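Local structure of cytidylyltransferase (Leptospira borgpetersenii serovar Hardjo-bovis, 6OEW) at residues L14-M19 / N84-R89; F133-F138 / F185-N190; I204-T209 / I238-I243. The protein probably acts as a metal-dependent nucleotidyltransferase of the GT-A type, transferring a cytidylyl group from CTP to an acceptor. All blocks are in the same frame, centred on the assembly; numbering follows the deposited sequence. Where two conformers were deposited one is given.

Contact 1: residues L14-M19 / N84-R89; sequences LIQARM and NDLIQR
Gln16 sets its CG between its backbone N and carbonyl carbon (chi1 58°) and runs on extended, while Leu86 holds its CG anti to the carbonyl carbon (chi1 -85°); the two side chains meet at about a right angle. Leu86 CD1 is the touching atom, 3.7 Å from Gln16 OE1 and just as far from Gln16 CD and NE2. The same methyl covers one face of the Arg89 guanidinium, 3.5 Å above its plane and over its centre, so one apolar methyl lies against both the Gln16 amide and the Arg89 guanidinium, whose polar partners are other residues. Gln16 OE1 accepts from Arg104 NH2, and Arg89 NE donates to Ser82 O. Arg89 NH1 reaches back to the aliphatic part of Gln16, 3.8 Å from its CB. At the more open end, Arg18 NH1 stands 3.7 Å from Asn84 ND2, two donors that merely adjoin. The contact joins the end of strand 11-16 to the start of helix 86-96. With the Gln16 side chain about 7 Å from a bound magnesium ion, this is consistent with the strand-end and following loop that form the nucleotide site in GT-A-like nucleotidyltransferases.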
loop_
_atom_site.group_PDB
_atom_site.type_symbol
_atom_site.label_atom_id
_atom_site.label_comp_id
_atom_site.label_asym_id
_atom_site.label_seq_id
_atom_site.Cartn_x
_atom_site.Cartn_y
_atom_site.Cartn_z
ATOM N N LEU A 14 1.202 7.738 1.974
ATOM C CA LEU A 14 1.562 8.158 0.627
ATOM C C LEU A 14 1.389 6.951 -0.284
ATOM O O LEU A 14 2.172 5.996 -0.212
ATOM C CB LEU A 14 2.993 8.690 0.583
ATOM C CG LEU A 14 3.327 9.838 1.522
ATOM C CD1 LEU A 14 4.636 10.460 1.085
ATOM C CD2 LEU A 14 2.207 10.873 1.569
ATOM N N ILE A 15 0.352 6.991 -1.122
ATOM C CA ILE A 15 -0.038 5.860 -1.955
ATOM C C ILE A 15 0.433 6.106 -3.377
ATOM O O ILE A 15 -0.044 7.031 -4.053
ATOM C CB ILE A 15 -1.557 5.651 -1.944
ATOM C CG1 ILE A 15 -2.101 5.682 -0.514
ATOM C CG2 ILE A 15 -1.931 4.341 -2.662
ATOM C CD1 ILE A 15 -3.559 5.955 -0.521
ATOM N N GLN A 16 1.320 5.250 -3.866
ATOM C CA GLN A 16 1.734 5.343 -5.258
ATOM C C GLN A 16 0.753 4.579 -6.140
ATOM O O GLN A 16 0.389 3.431 -5.853
ATOM C CB GLN A 16 3.162 4.828 -5.446
ATOM C CG GLN A 16 3.366 3.395 -5.012
ATOM C CD GLN A 16 4.737 2.877 -5.397
ATOM O OE1 GLN A 16 5.690 2.988 -4.637
ATOM N NE2 GLN A 16 4.838 2.310 -6.602
ATOM N N ALA A 17 0.289 5.236 -7.197
ATOM C CA ALA A 17 -0.675 4.607 -8.091
ATOM C C ALA A 17 -0.533 5.248 -9.454
ATOM O O ALA A 17 -0.248 6.442 -9.556
ATOM C CB ALA A 17 -2.119 4.775 -7.605
ATOM N N ARG A 18 -0.715 4.445 -10.503
ATOM C CA ARG A 18 -0.668 4.969 -11.860
ATOM C C ARG A 18 -1.480 4.069 -12.779
ATOM O O ARG A 18 -1.645 2.872 -12.519
ATOM C CB ARG A 18 0.767 5.080 -12.407
ATOM C CG ARG A 18 1.404 3.725 -12.686
ATOM C CD ARG A 18 2.861 3.876 -13.093
ATOM N NE ARG A 18 3.001 4.529 -14.395
ATOM C CZ ARG A 18 4.156 4.701 -15.031
ATOM N NH1 ARG A 18 5.288 4.283 -14.480
ATOM N NH2 ARG A 18 4.177 5.295 -16.225
ATOM N N MET A 19 -1.981 4.674 -13.863
ATOM C CA MET A 19 -2.747 3.927 -14.856
ATOM C C MET A 19 -1.839 3.005 -15.654
ATOM O O MET A 19 -2.195 1.853 -15.922
ATOM C CB MET A 19 -3.484 4.899 -15.793
ATOM C CG MET A 19 -4.670 5.629 -15.103
ATOM S SD MET A 19 -6.065 4.520 -14.770
ATOM C CE MET A 19 -6.707 4.379 -16.471
ATOM N N ASN A 84 9.256 6.828 -13.103
ATOM C CA ASN A 84 10.048 5.658 -12.726
ATOM C C ASN A 84 10.971 5.866 -11.533
ATOM O O ASN A 84 11.535 4.885 -11.027
ATOM C CB ASN A 84 10.899 5.186 -13.910
ATOM C CG ASN A 84 10.068 4.878 -15.130
ATOM O OD1 ASN A 84 10.390 5.304 -16.243
ATOM N ND2 ASN A 84 8.983 4.137 -14.930
ATOM N N ASP A 85 11.160 7.095 -11.069
ATOM C CA ASP A 85 12.012 7.321 -9.906
ATOM C C ASP A 85 11.084 7.526 -8.719
ATOM O O ASP A 85 10.695 8.648 -8.391
ATOM C CB ASP A 85 12.963 8.491 -10.138
ATOM C CG ASP A 85 13.995 8.637 -9.025
ATOM O OD1 ASP A 85 13.752 8.186 -7.891
ATOM O OD2 ASP A 85 15.047 9.243 -9.284
ATOM N N LEU A 86 10.714 6.409 -8.076
ATOM C CA LEU A 86 9.792 6.465 -6.951
ATOM C C LEU A 86 10.458 7.054 -5.719
ATOM O O LEU A 86 9.772 7.623 -4.865
ATOM C CB LEU A 86 9.241 5.069 -6.643
ATOM C CG LEU A 86 8.018 4.638 -7.483
ATOM C CD1 LEU A 86 6.776 5.467 -7.091
ATOM C CD2 LEU A 86 8.284 4.690 -8.990
ATOM N N ILE A 87 11.779 6.899 -5.582
ATOM C CA ILE A 87 12.448 7.568 -4.472
ATOM C C ILE A 87 12.269 9.074 -4.602
ATOM O O ILE A 87 11.942 9.762 -3.624
ATOM C CB ILE A 87 13.931 7.164 -4.403
ATOM C CG1 ILE A 87 14.060 5.701 -3.959
ATOM C CG2 ILE A 87 14.694 8.068 -3.394
ATOM C CD1 ILE A 87 15.523 5.244 -3.827
ATOM N N GLN A 88 12.439 9.607 -5.820
ATOM C CA GLN A 88 12.251 11.043 -6.021
ATOM C C GLN A 88 10.793 11.434 -5.835
ATOM O O GLN A 88 10.502 12.484 -5.251
ATOM C CB GLN A 88 12.734 11.485 -7.404
ATOM C CG GLN A 88 12.625 13.014 -7.604
ATOM C CD GLN A 88 12.694 13.459 -9.074
ATOM O OE1 GLN A 88 11.676 13.513 -9.784
ATOM N NE2 GLN A 88 13.898 13.794 -9.526
ATOM N N ARG A 89 9.862 10.625 -6.346
ATOM C CA ARG A 89 8.446 10.953 -6.187
ATOM C C ARG A 89 8.053 10.996 -4.711
ATOM O O ARG A 89 7.327 11.907 -4.282
ATOM C CB ARG A 89 7.568 9.950 -6.930
ATOM C CG ARG A 89 6.169 10.496 -7.243
ATOM C CD ARG A 89 5.145 9.401 -7.572
ATOM N NE ARG A 89 5.543 8.631 -8.752
ATOM C CZ ARG A 89 4.913 7.533 -9.156
ATOM N NH1 ARG A 89 3.841 7.092 -8.479
ATOM N NH2 ARG A 89 5.348 6.886 -10.243
#

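Contact 2: residues F133-F138 / F185-N190. With EDO (1,2-ethanediol), chain E.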
loop_
_atom_site.group_PDB
_atom_site.type_symbol
_atom_site.label_atom_id
_atom_site.label_comp_id
_atom_site.label_asym_id
_atom_site.label_seq_id
_atom_site.Cartn_x
_atom_site.Cartn_y
_atom_site.Cartn_z
ATOM N N PHE A 133 12.709 1.779 10.023
ATOM C CA PHE A 133 12.029 1.067 8.943
ATOM C C PHE A 133 11.242 -0.095 9.534
ATOM O O PHE A 133 11.823 -0.994 10.154
ATOM C CB PHE A 133 13.061 0.570 7.940
ATOM C CG PHE A 133 12.475 0.055 6.656
ATOM C CD1 PHE A 133 12.507 0.837 5.523
ATOM C CD2 PHE A 133 11.936 -1.219 6.580
ATOM C CE1 PHE A 133 11.989 0.367 4.308
ATOM C CE2 PHE A 133 11.417 -1.707 5.376
ATOM C CZ PHE A 133 11.429 -0.916 4.251
ATOM N N LEU A 134 9.928 -0.083 9.336
ATOM C CA LEU A 134 9.043 -1.154 9.791
ATOM C C LEU A 134 8.280 -1.675 8.575
ATOM O O LEU A 134 7.683 -0.884 7.837
ATOM C CB LEU A 134 8.073 -0.655 10.868
ATOM C CG LEU A 134 7.059 -1.668 11.430
ATOM C CD1 LEU A 134 7.762 -2.835 12.118
ATOM C CD2 LEU A 134 6.007 -1.054 12.336
ATOM N N THR A 135 8.299 -2.995 8.367
ATOM C CA THR A 135 7.563 -3.607 7.255
ATOM C C THR A 135 6.809 -4.831 7.751
ATOM O O THR A 135 7.196 -5.464 8.735
ATOM C CB THR A 135 8.513 -4.001 6.081
ATOM O OG1 THR A 135 7.775 -4.653 5.030
ATOM C CG2 THR A 135 9.616 -4.939 6.542
ATOM N N ASN A 136 5.705 -5.153 7.073
ATOM C CA ASN A 136 5.029 -6.432 7.249
ATOM C C ASN A 136 5.131 -7.294 5.994
ATOM O O ASN A 136 4.417 -8.295 5.876
ATOM C CB ASN A 136 3.550 -6.215 7.623
ATOM C CG ASN A 136 2.711 -5.731 6.415
ATOM O OD1 ASN A 136 3.256 -5.427 5.320
ATOM N ND2 ASN A 136 1.400 -5.660 6.603
ATOM N N CYS A 137 5.996 -6.921 5.043
ATOM C CA CYS A 137 6.020 -7.660 3.788
ATOM C C CYS A 137 7.437 -7.978 3.329
ATOM O O CYS A 137 7.663 -8.157 2.125
ATOM C CB CYS A 137 5.239 -6.891 2.704
ATOM S SG CYS A 137 5.843 -5.215 2.355
ATOM N N PHE A 138 8.400 -8.056 4.255
ATOM C CA PHE A 138 9.667 -8.714 3.949
ATOM C C PHE A 138 9.430 -10.205 4.142
ATOM O O PHE A 138 9.050 -10.903 3.196
ATOM C CB PHE A 138 10.790 -8.179 4.834
ATOM C CG PHE A 138 12.155 -8.716 4.487
ATOM C CD1 PHE A 138 12.692 -8.531 3.229
ATOM C CD2 PHE A 138 12.919 -9.363 5.448
ATOM C CE1 PHE A 138 13.951 -9.018 2.923
ATOM C CE2 PHE A 138 14.183 -9.845 5.142
ATOM C CZ PHE A 138 14.696 -9.667 3.887
ATOM N N PHE A 185 15.946 -1.819 11.498
ATOM C CA PHE A 185 14.980 -2.560 10.695
ATOM C C PHE A 185 14.158 -3.480 11.587
ATOM O O PHE A 185 14.719 -4.176 12.438
ATOM C CB PHE A 185 15.741 -3.388 9.648
ATOM C CG PHE A 185 14.863 -4.245 8.759
ATOM C CD1 PHE A 185 14.274 -3.712 7.619
ATOM C CD2 PHE A 185 14.679 -5.595 9.037
ATOM C CE1 PHE A 185 13.484 -4.502 6.787
ATOM C CE2 PHE A 185 13.891 -6.400 8.214
ATOM C CZ PHE A 185 13.292 -5.852 7.082
ATOM N N PHE A 186 12.837 -3.491 11.390
ATOM C CA PHE A 186 11.952 -4.337 12.180
ATOM C C PHE A 186 10.783 -4.807 11.342
ATOM O O PHE A 186 10.382 -4.144 10.384
ATOM C CB PHE A 186 11.455 -3.609 13.422
ATOM C CG PHE A 186 12.533 -3.395 14.392
ATOM C CD1 PHE A 186 12.923 -4.424 15.223
ATOM C CD2 PHE A 186 13.257 -2.213 14.388
ATOM C CE1 PHE A 186 13.971 -4.250 16.092
ATOM C CE2 PHE A 186 14.303 -2.026 15.264
ATOM C CZ PHE A 186 14.665 -3.046 16.110
ATOM N N GLU A 187 10.215 -5.942 11.747
ATOM C CA GLU A 187 9.148 -6.574 10.985
ATOM C C GLU A 187 7.921 -6.820 11.852
ATOM O O GLU A 187 8.019 -7.061 13.056
ATOM C CB GLU A 187 9.619 -7.887 10.383
ATOM C CG GLU A 187 10.813 -7.719 9.449
ATOM C CD GLU A 187 11.177 -9.025 8.791
ATOM O OE1 GLU A 187 12.147 -9.680 9.233
ATOM O OE2 GLU A 187 10.454 -9.409 7.856
ATOM N N TYR A 188 6.770 -6.815 11.206
ATOM C CA TYR A 188 5.494 -6.924 11.891
ATOM C C TYR A 188 4.761 -8.174 11.419
ATOM O O TYR A 188 4.361 -8.245 10.239
ATOM C CB TYR A 188 4.677 -5.661 11.648
ATOM C CG TYR A 188 3.445 -5.566 12.504
ATOM C CD1 TYR A 188 3.523 -5.128 13.827
ATOM C CD2 TYR A 188 2.215 -5.957 12.007
ATOM C CE1 TYR A 188 2.383 -5.055 14.619
ATOM C CE2 TYR A 188 1.077 -5.893 12.783
ATOM C CZ TYR A 188 1.166 -5.436 14.081
ATOM O OH TYR A 188 0.024 -5.383 14.813
ATOM N N PRO A 189 4.566 -9.177 12.278
ATOM C CA PRO A 189 3.913 -10.419 11.857
ATOM C C PRO A 189 2.390 -10.381 11.925
ATOM O O PRO A 189 1.777 -9.625 12.681
ATOM C CB PRO A 189 4.447 -11.443 12.866
ATOM C CG PRO A 189 4.547 -10.625 14.153
ATOM C CD PRO A 189 4.985 -9.224 13.694
ATOM N N ASN A 190 1.789 -11.251 11.118
ATOM C CA ASN A 190 0.413 -11.691 11.299
ATOM C C ASN A 190 0.354 -12.741 12.413
ATOM O O ASN A 190 1.359 -13.351 12.779
ATOM C CB ASN A 190 -0.115 -12.255 9.974
ATOM C CG ASN A 190 -1.625 -12.475 9.958
ATOM O OD1 ASN A 190 -2.376 -11.983 10.814
ATOM N ND2 ASN A 190 -2.080 -13.225 8.950
HETATM C C1 EDO E . 2.733 -16.590 12.219
HETATM O O1 EDO E . 2.591 -18.013 12.234
HETATM C C2 EDO E . 4.202 -16.216 12.392
HETATM O O2 EDO E . 4.273 -15.069 13.244
HETATM O O HOH W 1 4.496 -9.923 7.960
HETATM O O HOH W 2 7.924 -8.402 7.128
#
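Phe133, Leu134 and Thr135 pair with Phe185, Phe186 and Glu187 as parallel neighbours at one edge of the mixed sheet of this GT-A-type fold, where strand 185-187 is outermost. Phe186 N donates to Phe133 O (3.0 Å), Thr135 N to Phe186 O, and Tyr188 N to Thr135 O (2.8 Å), which carries the pairing one residue past the strands. The two faces differ in how they are filled. On one, Leu134 CD1 lies 3.4 Å from Phe186 O, and Leu134 and Tyr188 pack on helix 114-126, as suits bulky side chains between sheet and helix. On the other, the Phe133 and Phe185 side chains lie side by side, both with CG anti to the backbone N (chi1 -169° and 178°), their ring planes nearly parallel but slid apart so that they barely overlap. Both touch Val176 of helix 174-178. Phe185 also turns its edge to the face of Phe138, a T-shaped pair with ring centroids 5.6 Å apart and planes at 88°, completing an aromatic cluster. After Thr135 the chain bends and brings Phe138 back over the second strand; Thr135 OG1 accepts from Cys137 N at 2.9 Å, an ST turn that a hydroxyl residue is suited to make. The Glu187 carboxylate comes to the rim of the Phe138 ring, and its OE2 accepts from Gln139 N. Between the segments a water accepts from Phe138 N at 2.9 Å and lies 2.8 Å from Glu187 OE2.

Contact 3: residues I204-T209 / I238-I243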
loop_
_atom_site.group_PDB
_atom_site.type_symbol
_atom_site.label_atom_id
_atom_site.label_comp_id
_atom_site.label_asym_id
_atom_site.label_seq_id
_atom_site.Cartn_x
_atom_site.Cartn_y
_atom_site.Cartn_z
ATOM N N ILE A 204 -6.466 -10.410 -14.167
ATOM C CA ILE A 204 -7.924 -10.488 -14.210
ATOM C C ILE A 204 -8.436 -11.465 -13.155
ATOM O O ILE A 204 -9.486 -11.244 -12.532
ATOM C CB ILE A 204 -8.389 -10.889 -15.623
ATOM C CG1 ILE A 204 -8.208 -9.723 -16.585
ATOM C CG2 ILE A 204 -9.834 -11.356 -15.614
ATOM C CD1 ILE A 204 -8.834 -8.463 -16.092
ATOM N N GLU A 205 -7.703 -12.564 -12.946
ATOM C CA GLU A 205 -8.081 -13.543 -11.932
ATOM C C GLU A 205 -8.017 -12.934 -10.525
ATOM O O GLU A 205 -8.841 -13.261 -9.657
ATOM C CB GLU A 205 -7.168 -14.765 -12.038
ATOM C CG GLU A 205 -7.329 -15.579 -13.324
ATOM C CD GLU A 205 -6.775 -14.884 -14.578
ATOM O OE1 GLU A 205 -5.801 -14.102 -14.471
ATOM O OE2 GLU A 205 -7.326 -15.126 -15.677
ATOM N N ASP A 206 -7.039 -12.057 -10.273
ATOM C CA ASP A 206 -7.009 -11.342 -8.994
ATOM C C ASP A 206 -8.273 -10.519 -8.824
ATOM O O ASP A 206 -8.900 -10.510 -7.753
ATOM C CB ASP A 206 -5.807 -10.399 -8.927
ATOM C CG ASP A 206 -4.484 -11.112 -8.746
ATOM O OD1 ASP A 206 -4.452 -12.294 -8.354
ATOM O OD2 ASP A 206 -3.457 -10.457 -9.010
ATOM N N TYR A 207 -8.612 -9.764 -9.870
ATOM C CA TYR A 207 -9.798 -8.924 -9.906
ATOM C C TYR A 207 -11.054 -9.723 -9.593
ATOM O O TYR A 207 -11.904 -9.275 -8.817
ATOM C CB TYR A 207 -9.891 -8.273 -11.292
ATOM C CG TYR A 207 -11.026 -7.298 -11.527
ATOM C CD1 TYR A 207 -11.308 -6.272 -10.614
ATOM C CD2 TYR A 207 -11.781 -7.373 -12.683
ATOM C CE1 TYR A 207 -12.357 -5.365 -10.861
ATOM C CE2 TYR A 207 -12.800 -6.481 -12.941
ATOM C CZ TYR A 207 -13.089 -5.474 -12.037
ATOM O OH TYR A 207 -14.133 -4.606 -12.329
ATOM N N GLU A 208 -11.224 -10.878 -10.243
ATOM C CA GLU A 208 -12.401 -11.710 -10.004
ATOM C C GLU A 208 -12.456 -12.164 -8.551
ATOM O O GLU A 208 -13.525 -12.181 -7.929
ATOM C CB GLU A 208 -12.376 -12.932 -10.925
ATOM C CG GLU A 208 -12.381 -12.612 -12.427
ATOM C CD GLU A 208 -12.171 -13.843 -13.312
ATOM O OE1 GLU A 208 -11.714 -14.893 -12.814
ATOM O OE2 GLU A 208 -12.464 -13.756 -14.516
ATOM N N THR A 209 -11.302 -12.570 -8.016
ATOM C CA THR A 209 -11.191 -12.951 -6.605
ATOM C C THR A 209 -11.603 -11.805 -5.690
ATOM O O THR A 209 -12.388 -11.985 -4.744
ATOM C CB THR A 209 -9.743 -13.360 -6.303
ATOM O OG1 THR A 209 -9.395 -14.501 -7.098
ATOM C CG2 THR A 209 -9.544 -13.683 -4.789
ATOM N N ILE A 238 -11.589 -17.767 -3.999
ATOM C CA ILE A 238 -10.233 -17.680 -4.538
ATOM C C ILE A 238 -10.263 -18.170 -5.983
ATOM O O ILE A 238 -10.498 -19.353 -6.240
ATOM C CB ILE A 238 -9.242 -18.489 -3.691
ATOM C CG1 ILE A 238 -9.190 -17.926 -2.269
ATOM C CG2 ILE A 238 -7.852 -18.418 -4.283
ATOM C CD1 ILE A 238 -8.665 -16.510 -2.229
ATOM N N GLN A 239 -10.024 -17.254 -6.927
ATOM C CA GLN A 239 -10.045 -17.555 -8.360
ATOM C C GLN A 239 -8.708 -17.268 -9.037
ATOM O O GLN A 239 -8.608 -17.372 -10.269
ATOM C CB GLN A 239 -11.157 -16.763 -9.061
ATOM C CG GLN A 239 -12.563 -17.292 -8.819
ATOM C CD GLN A 239 -13.596 -16.178 -8.684
ATOM O OE1 GLN A 239 -13.804 -15.642 -7.595
ATOM N NE2 GLN A 239 -14.249 -15.832 -9.787
ATOM N N ASN A 240 -7.683 -16.899 -8.266
ATOM C CA ASN A 240 -6.347 -16.622 -8.779
ATOM C C ASN A 240 -5.348 -17.675 -8.325
ATOM O O ASN A 240 -4.134 -17.455 -8.388
ATOM C CB ASN A 240 -5.882 -15.232 -8.341
ATOM C CG ASN A 240 -5.850 -15.080 -6.813
ATOM O OD1 ASN A 240 -6.135 -16.033 -6.061
ATOM N ND2 ASN A 240 -5.494 -13.884 -6.352
ATOM N N GLN A 241 -5.849 -18.814 -7.874
ATOM C CA GLN A 241 -5.062 -19.892 -7.301
ATOM C C GLN A 241 -5.936 -21.133 -7.359
ATOM O O GLN A 241 -7.150 -21.048 -7.147
ATOM C CB GLN A 241 -4.652 -19.577 -5.849
ATOM C CG GLN A 241 -3.780 -20.632 -5.173
ATOM C CD GLN A 241 -2.417 -20.747 -5.824
ATOM O OE1 GLN A 241 -2.071 -21.787 -6.382
ATOM N NE2 GLN A 241 -1.639 -19.671 -5.762
ATOM N N THR A 242 -5.329 -22.277 -7.656
ATOM C CA THR A 242 -6.098 -23.512 -7.677
ATOM C C THR A 242 -6.540 -23.878 -6.261
ATOM O O THR A 242 -5.743 -23.825 -5.317
ATOM C CB THR A 242 -5.275 -24.640 -8.296
ATOM O OG1 THR A 242 -4.839 -24.252 -9.606
ATOM C CG2 THR A 242 -6.125 -25.880 -8.405
ATOM N N ILE A 243 -7.821 -24.235 -6.116
ATOM C CA ILE A 243 -8.422 -24.614 -4.839
ATOM C C ILE A 243 -8.451 -26.133 -4.755
ATOM O O ILE A 243 -8.897 -26.801 -5.699
ATOM C CB ILE A 243 -9.841 -24.033 -4.701
#
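Asp206 and Asn240 cross at about a right angle, the carboxylate of one standing almost perpendicular to the amide of the other (87° between planes). Asn240 ND2 donates to Asp206 OD1 over 2.8 Å; the acceptor lies close to the amide plane, whereas the donor comes to the anti side of the oxygen, somewhat out of the carboxylate plane. Asparagine suits this place because a short, flat amide offers two N-H groups: ND2 also donates to Arg198 O. The aspartate is likewise used twice, since its OD2 accepts from Asp202 N, just ahead of helix 204-214. Its carboxylate thereby connects the chain leading into the helix with the loop 238-243.

One turn along, Thr209 places OG1 anti to its carbonyl carbon (chi1 -62°), facing back along the helix and outward to the loop. The hydroxyl donates to Glu205 O at 2.9 Å and accepts from Gln239 N at 2.8 Å. Glu205 O is gripped twice, by Thr209 OG1 and by Thr209 N from opposite faces of its plane. The other branch of the threonine is apolar: CG2, anti to the backbone N, meets Ile238 CD1 obliquely at 3.9 Å. Beside it the aliphatic part of Glu205 lies against the loop, with CB 3.5 Å from Gln239 O, and the Gln239 chain runs beside Glu208.

The loop is thus held to the helix mainly by directional polar bonds. With its proton committed to Glu205 O, the buried Thr209 hydroxyl has a settled direction and its oxygen accepts from Gln239 N, giving a loop backbone N-H the partner that no regular secondary structure provides there.

Contacts 1 and 2 both reach the seven-stranded sheet, contact 1 from an inner strand to a helix and contact 2 between two strands at an edge; contact 3 joins a helix to a late loop. Contacts 1 and 2 lie nearer the middle, their centres about 11 and 13 Å from that of the chain, and contact 3 at the periphery, about 20 Å, though all are partly buried. Contact 1 has no hydrogen bond across it, Gln16 and Arg89 being bonded to residues outside it; contact 2 combines backbone bonding with an aromatic cluster; contact 3 relies on bonds to Asp206 and Thr209. The side chains of Gln16 and Asp206 lie about 7 and 9 Å from the magnesium ion, that of Asn136 about 12 Å.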